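Long-range contact in bifunctional GH43-CE protein (Bacteroides eggerthii, PDB 6MLY), which probably acts as a xylan 1,4-beta-xylosidase through its family 43 glycosidase domain, joined to a putative carbohydrate esterase domain: residues L68-A77 with L330-P338. Numbering follows the deposited sequence.
Sequences LVNYAYDTLA and LVWQWNHNP
Y71 meeting L330 and Q333, with T75 and A77 meeting N337 further along, forms a domain interface between the family 43 catalytic domain, a five-bladed beta-propeller in this family, and the concanavalin A-like beta-sandwich. Residues 68-71 lie on the edge strand 66-71 of a four-stranded propeller sheet, whereas 333-335 belongs to a sandwich sheet that also takes in the short strand 51-52. The two segments come together at both ends.

At the first end, leucines suit this apolar seam, where L68 is buried: L68 CB lies 3.9 Å from L330 CB, and L68 CD1 rests against V331. L330 runs alongside the tyrosine in the opposite direction, its CD2 at the ring edge, 3.8 Å from Y71 CD1, while its CD1 lies beside the carbonyl oxygens of L68 and V69. With CG anti to its own carbonyl carbon (chi1 -74°), Y71 sends its ring across the interface, and its OH donates a 2.8 Å hydrogen bond to L330 O, tilted 26° from the carbonyl plane. A long, flat side chain with a polar end is apt here, since its edge meets leucine while its hydroxyl supplies a donor to the backbone. Q333, extended beyond CG, brings NE2 to the ring edge near that hydroxyl, its amide turned 83° from the ring. A phenylalanine in place of this tyrosine would keep the apolar edge but would probably leave L330 O without this donor, weakening the tie between the domains.

At the other end, T75 presents its methyl CG2 to the amide of N337, the two side chains crossing at about a right angle. Asparagine suits this spot because its short amide offers two N-H groups: N337 ND2 bonds N83 OD1 as well as A77 O, 2.9 Å away, approaching the latter from above its carbonyl plane.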
loop_
_atom_site.group_PDB
_atom_site.type_symbol
_atom_site.label_atom_id
_atom_site.label_comp_id
_atom_site.label_asym_id
_atom_site.label_seq_id
_atom_site.Cartn_x
_atom_site.Cartn_y
_atom_site.Cartn_z
ATOM N N LEU A 68 3.736 -24.788 2.320
ATOM C CA LEU A 68 5.030 -24.854 2.993
ATOM C C LEU A 68 5.062 -26.082 3.911
ATOM O O LEU A 68 4.101 -26.337 4.650
ATOM C CB LEU A 68 5.248 -23.564 3.791
ATOM C CG LEU A 68 5.482 -22.311 2.949
ATOM C CD1 LEU A 68 5.100 -21.048 3.717
ATOM C CD2 LEU A 68 6.926 -22.246 2.478
ATOM N N VAL A 69 6.176 -26.824 3.867
ATOM C CA VAL A 69 6.315 -28.064 4.627
ATOM C C VAL A 69 7.547 -28.020 5.543
ATOM O O VAL A 69 7.527 -28.652 6.607
ATOM C CB VAL A 69 6.339 -29.285 3.690
ATOM C CG1 VAL A 69 5.009 -29.441 2.969
ATOM C CG2 VAL A 69 7.488 -29.234 2.689
ATOM N N ASN A 70 8.599 -27.291 5.144
ATOM C CA ASN A 70 9.868 -27.285 5.878
ATOM C C ASN A 70 10.739 -26.114 5.401
ATOM O O ASN A 70 10.489 -25.524 4.338
ATOM C CB ASN A 70 10.592 -28.631 5.715
ATOM C CG ASN A 70 11.643 -28.925 6.771
ATOM O OD1 ASN A 70 11.963 -28.084 7.609
ATOM N ND2 ASN A 70 12.187 -30.130 6.735
ATOM N N TYR A 71 11.751 -25.793 6.222
ATOM C CA TYR A 71 12.828 -24.866 5.898
ATOM C C TYR A 71 14.178 -25.585 6.041
ATOM O O TYR A 71 14.313 -26.515 6.838
ATOM C CB TYR A 71 12.770 -23.640 6.811
ATOM C CG TYR A 71 11.656 -22.675 6.497
ATOM C CD1 TYR A 71 10.374 -22.869 6.985
ATOM C CD2 TYR A 71 11.882 -21.559 5.709
ATOM C CE1 TYR A 71 9.348 -21.983 6.695
ATOM C CE2 TYR A 71 10.870 -20.658 5.420
ATOM C CZ TYR A 71 9.596 -20.868 5.913
ATOM O OH TYR A 71 8.598 -19.980 5.617
ATOM N N ALA A 72 15.177 -25.121 5.278
ATOM C CA ALA A 72 16.503 -25.735 5.224
ATOM C C ALA A 72 17.309 -25.416 6.491
ATOM O O ALA A 72 18.063 -26.275 6.974
ATOM C CB ALA A 72 17.240 -25.278 3.991
ATOM N N TYR A 73 17.185 -24.183 6.995
ATOM C CA TYR A 73 17.881 -23.770 8.215
ATOM C C TYR A 73 17.028 -22.765 8.997
ATOM O O TYR A 73 16.063 -22.235 8.474
ATOM C CB TYR A 73 19.263 -23.200 7.882
ATOM C CG TYR A 73 19.266 -21.886 7.139
ATOM C CD1 TYR A 73 19.074 -20.679 7.802
ATOM C CD2 TYR A 73 19.495 -21.845 5.772
ATOM C CE1 TYR A 73 19.088 -19.470 7.121
ATOM C CE2 TYR A 73 19.515 -20.645 5.079
ATOM C CZ TYR A 73 19.310 -19.455 5.755
ATOM O OH TYR A 73 19.336 -18.286 5.058
ATOM N N ASP A 74 17.437 -22.525 10.249
ATOM C CA ASP A 74 16.779 -21.634 11.200
ATOM C C ASP A 74 17.427 -20.246 11.126
ATOM O O ASP A 74 16.755 -19.264 10.814
ATOM C CB ASP A 74 16.847 -22.202 12.621
ATOM C CG ASP A 74 15.513 -22.682 13.163
ATOM O OD1 ASP A 74 15.255 -23.911 13.097
ATOM O OD2 ASP A 74 14.746 -21.816 13.676
ATOM N N THR A 75 18.726 -20.183 11.441
ATOM C CA THR A 75 19.547 -18.987 11.257
ATOM C C THR A 75 20.754 -19.352 10.381
ATOM O O THR A 75 21.250 -20.480 10.416
ATOM C CB THR A 75 19.957 -18.368 12.600
ATOM O OG1 THR A 75 20.462 -19.390 13.456
ATOM C CG2 THR A 75 18.813 -17.683 13.314
ATOM N N LEU A 76 21.206 -18.371 9.595
ATOM C CA LEU A 76 22.249 -18.537 8.594
ATOM C C LEU A 76 23.626 -18.424 9.261
ATOM O O LEU A 76 24.493 -19.266 9.054
ATOM C CB LEU A 76 22.041 -17.466 7.519
ATOM C CG LEU A 76 23.114 -17.341 6.441
ATOM C CD1 LEU A 76 23.466 -18.699 5.830
ATOM C CD2 LEU A 76 22.656 -16.365 5.364
ATOM N N ALA A 77 23.812 -17.374 10.068
ATOM C CA ALA A 77 25.076 -17.131 10.762
ATOM C C ALA A 77 24.867 -16.152 11.927
ATOM O O ALA A 77 23.952 -15.319 11.910
ATOM C CB ALA A 77 26.102 -16.610 9.784
ATOM N N LEU A 330 4.646 -22.503 9.577
ATOM C CA LEU A 330 5.735 -22.304 8.620
ATOM C C LEU A 330 5.540 -20.981 7.863
ATOM O O LEU A 330 6.516 -20.362 7.429
ATOM C CB LEU A 330 5.787 -23.503 7.666
ATOM C CG LEU A 330 6.140 -24.835 8.325
ATOM C CD1 LEU A 330 5.629 -25.999 7.494
ATOM C CD2 LEU A 330 7.642 -24.951 8.555
ATOM N N VAL A 331 4.277 -20.552 7.730
ATOM C CA VAL A 331 3.917 -19.304 7.030
ATOM C C VAL A 331 4.684 -18.116 7.631
ATOM O O VAL A 331 4.885 -17.106 6.941
ATOM C CB VAL A 331 2.398 -19.044 7.053
ATOM C CG1 VAL A 331 1.613 -20.123 6.322
ATOM C CG2 VAL A 331 1.876 -18.869 8.470
ATOM N N TRP A 332 5.099 -18.247 8.900
ATOM C CA TRP A 332 5.836 -17.213 9.629
ATOM C C TRP A 332 7.337 -17.300 9.331
ATOM O O TRP A 332 7.916 -18.393 9.326
ATOM C CB TRP A 332 5.589 -17.328 11.137
ATOM C CG TRP A 332 4.206 -16.953 11.582
ATOM C CD1 TRP A 332 3.269 -17.783 12.122
ATOM C CD2 TRP A 332 3.613 -15.645 11.558
ATOM N NE1 TRP A 332 2.135 -17.087 12.432
ATOM C CE2 TRP A 332 2.316 -15.772 12.100
ATOM C CE3 TRP A 332 4.041 -14.383 11.132
ATOM C CZ2 TRP A 332 1.450 -14.686 12.224
ATOM C CZ3 TRP A 332 3.188 -13.305 11.260
ATOM C CH2 TRP A 332 1.909 -13.461 11.795
ATOM N N GLN A 333 7.942 -16.128 9.091
ATOM C CA GLN A 333 9.395 -15.936 9.038
ATOM C C GLN A 333 9.716 -14.566 9.658
ATOM O O GLN A 333 9.063 -13.574 9.340
ATOM C CB GLN A 333 9.937 -16.005 7.600
ATOM C CG GLN A 333 9.312 -17.079 6.712
ATOM C CD GLN A 333 9.947 -17.145 5.340
ATOM O OE1 GLN A 333 11.027 -16.609 5.116
ATOM N NE2 GLN A 333 9.287 -17.814 4.404
ATOM N N TRP A 334 10.733 -14.521 10.528
ATOM C CA TRP A 334 11.223 -13.281 11.133
ATOM C C TRP A 334 12.040 -12.481 10.112
ATOM O O TRP A 334 12.515 -13.018 9.121
ATOM C CB TRP A 334 12.076 -13.569 12.374
ATOM C CG TRP A 334 11.412 -14.410 13.418
ATOM C CD1 TRP A 334 11.465 -15.769 13.534
ATOM C CD2 TRP A 334 10.624 -13.948 14.527
ATOM N NE1 TRP A 334 10.753 -16.183 14.627
ATOM C CE2 TRP A 334 10.227 -15.089 15.257
ATOM C CE3 TRP A 334 10.214 -12.688 14.975
ATOM C CZ2 TRP A 334 9.439 -15.005 16.401
ATOM C CZ3 TRP A 334 9.436 -12.607 16.107
ATOM C CH2 TRP A 334 9.054 -13.751 16.809
ATOM N N ASN A 335 12.200 -11.185 10.387
ATOM C CA ASN A 335 13.135 -10.314 9.685
ATOM C C ASN A 335 14.494 -10.417 10.383
ATOM O O ASN A 335 14.633 -9.963 11.525
ATOM C CB ASN A 335 12.639 -8.866 9.662
ATOM C CG ASN A 335 13.642 -7.887 9.086
ATOM O OD1 ASN A 335 14.380 -8.211 8.155
ATOM N ND2 ASN A 335 13.651 -6.674 9.618
ATOM N N HIS A 336 15.475 -11.020 9.693
ATOM C CA HIS A 336 16.803 -11.285 10.244
ATOM C C HIS A 336 16.670 -12.248 11.432
ATOM O O HIS A 336 15.577 -12.743 11.711
ATOM C CB HIS A 336 17.518 -9.974 10.610
ATOM C CG HIS A 336 18.162 -9.274 9.460
ATOM N ND1 HIS A 336 17.432 -8.697 8.438
ATOM C CD2 HIS A 336 19.460 -9.022 9.187
ATOM C CE1 HIS A 336 18.255 -8.138 7.575
ATOM N NE2 HIS A 336 19.505 -8.324 8.013
ATOM N N ASN A 337 17.793 -12.518 12.108
ATOM C CA ASN A 337 17.840 -13.475 13.206
ATOM C C ASN A 337 17.006 -12.970 14.377
ATOM O O ASN A 337 17.275 -11.898 14.916
ATOM C CB ASN A 337 19.270 -13.754 13.670
ATOM C CG ASN A 337 20.047 -14.577 12.671
ATOM O OD1 ASN A 337 19.501 -14.987 11.650
ATOM N ND2 ASN A 337 21.317 -14.815 12.953
ATOM N N PRO A 338 15.992 -13.746 14.828
ATOM C CA PRO A 338 15.180 -13.347 15.974
ATOM C C PRO A 338 15.987 -13.423 17.277
ATOM O O PRO A 338 16.929 -14.208 17.361
ATOM C CB PRO A 338 14.040 -14.377 15.984
ATOM C CG PRO A 338 14.638 -15.600 15.330
ATOM C CD PRO A 338 15.594 -15.057 14.289
#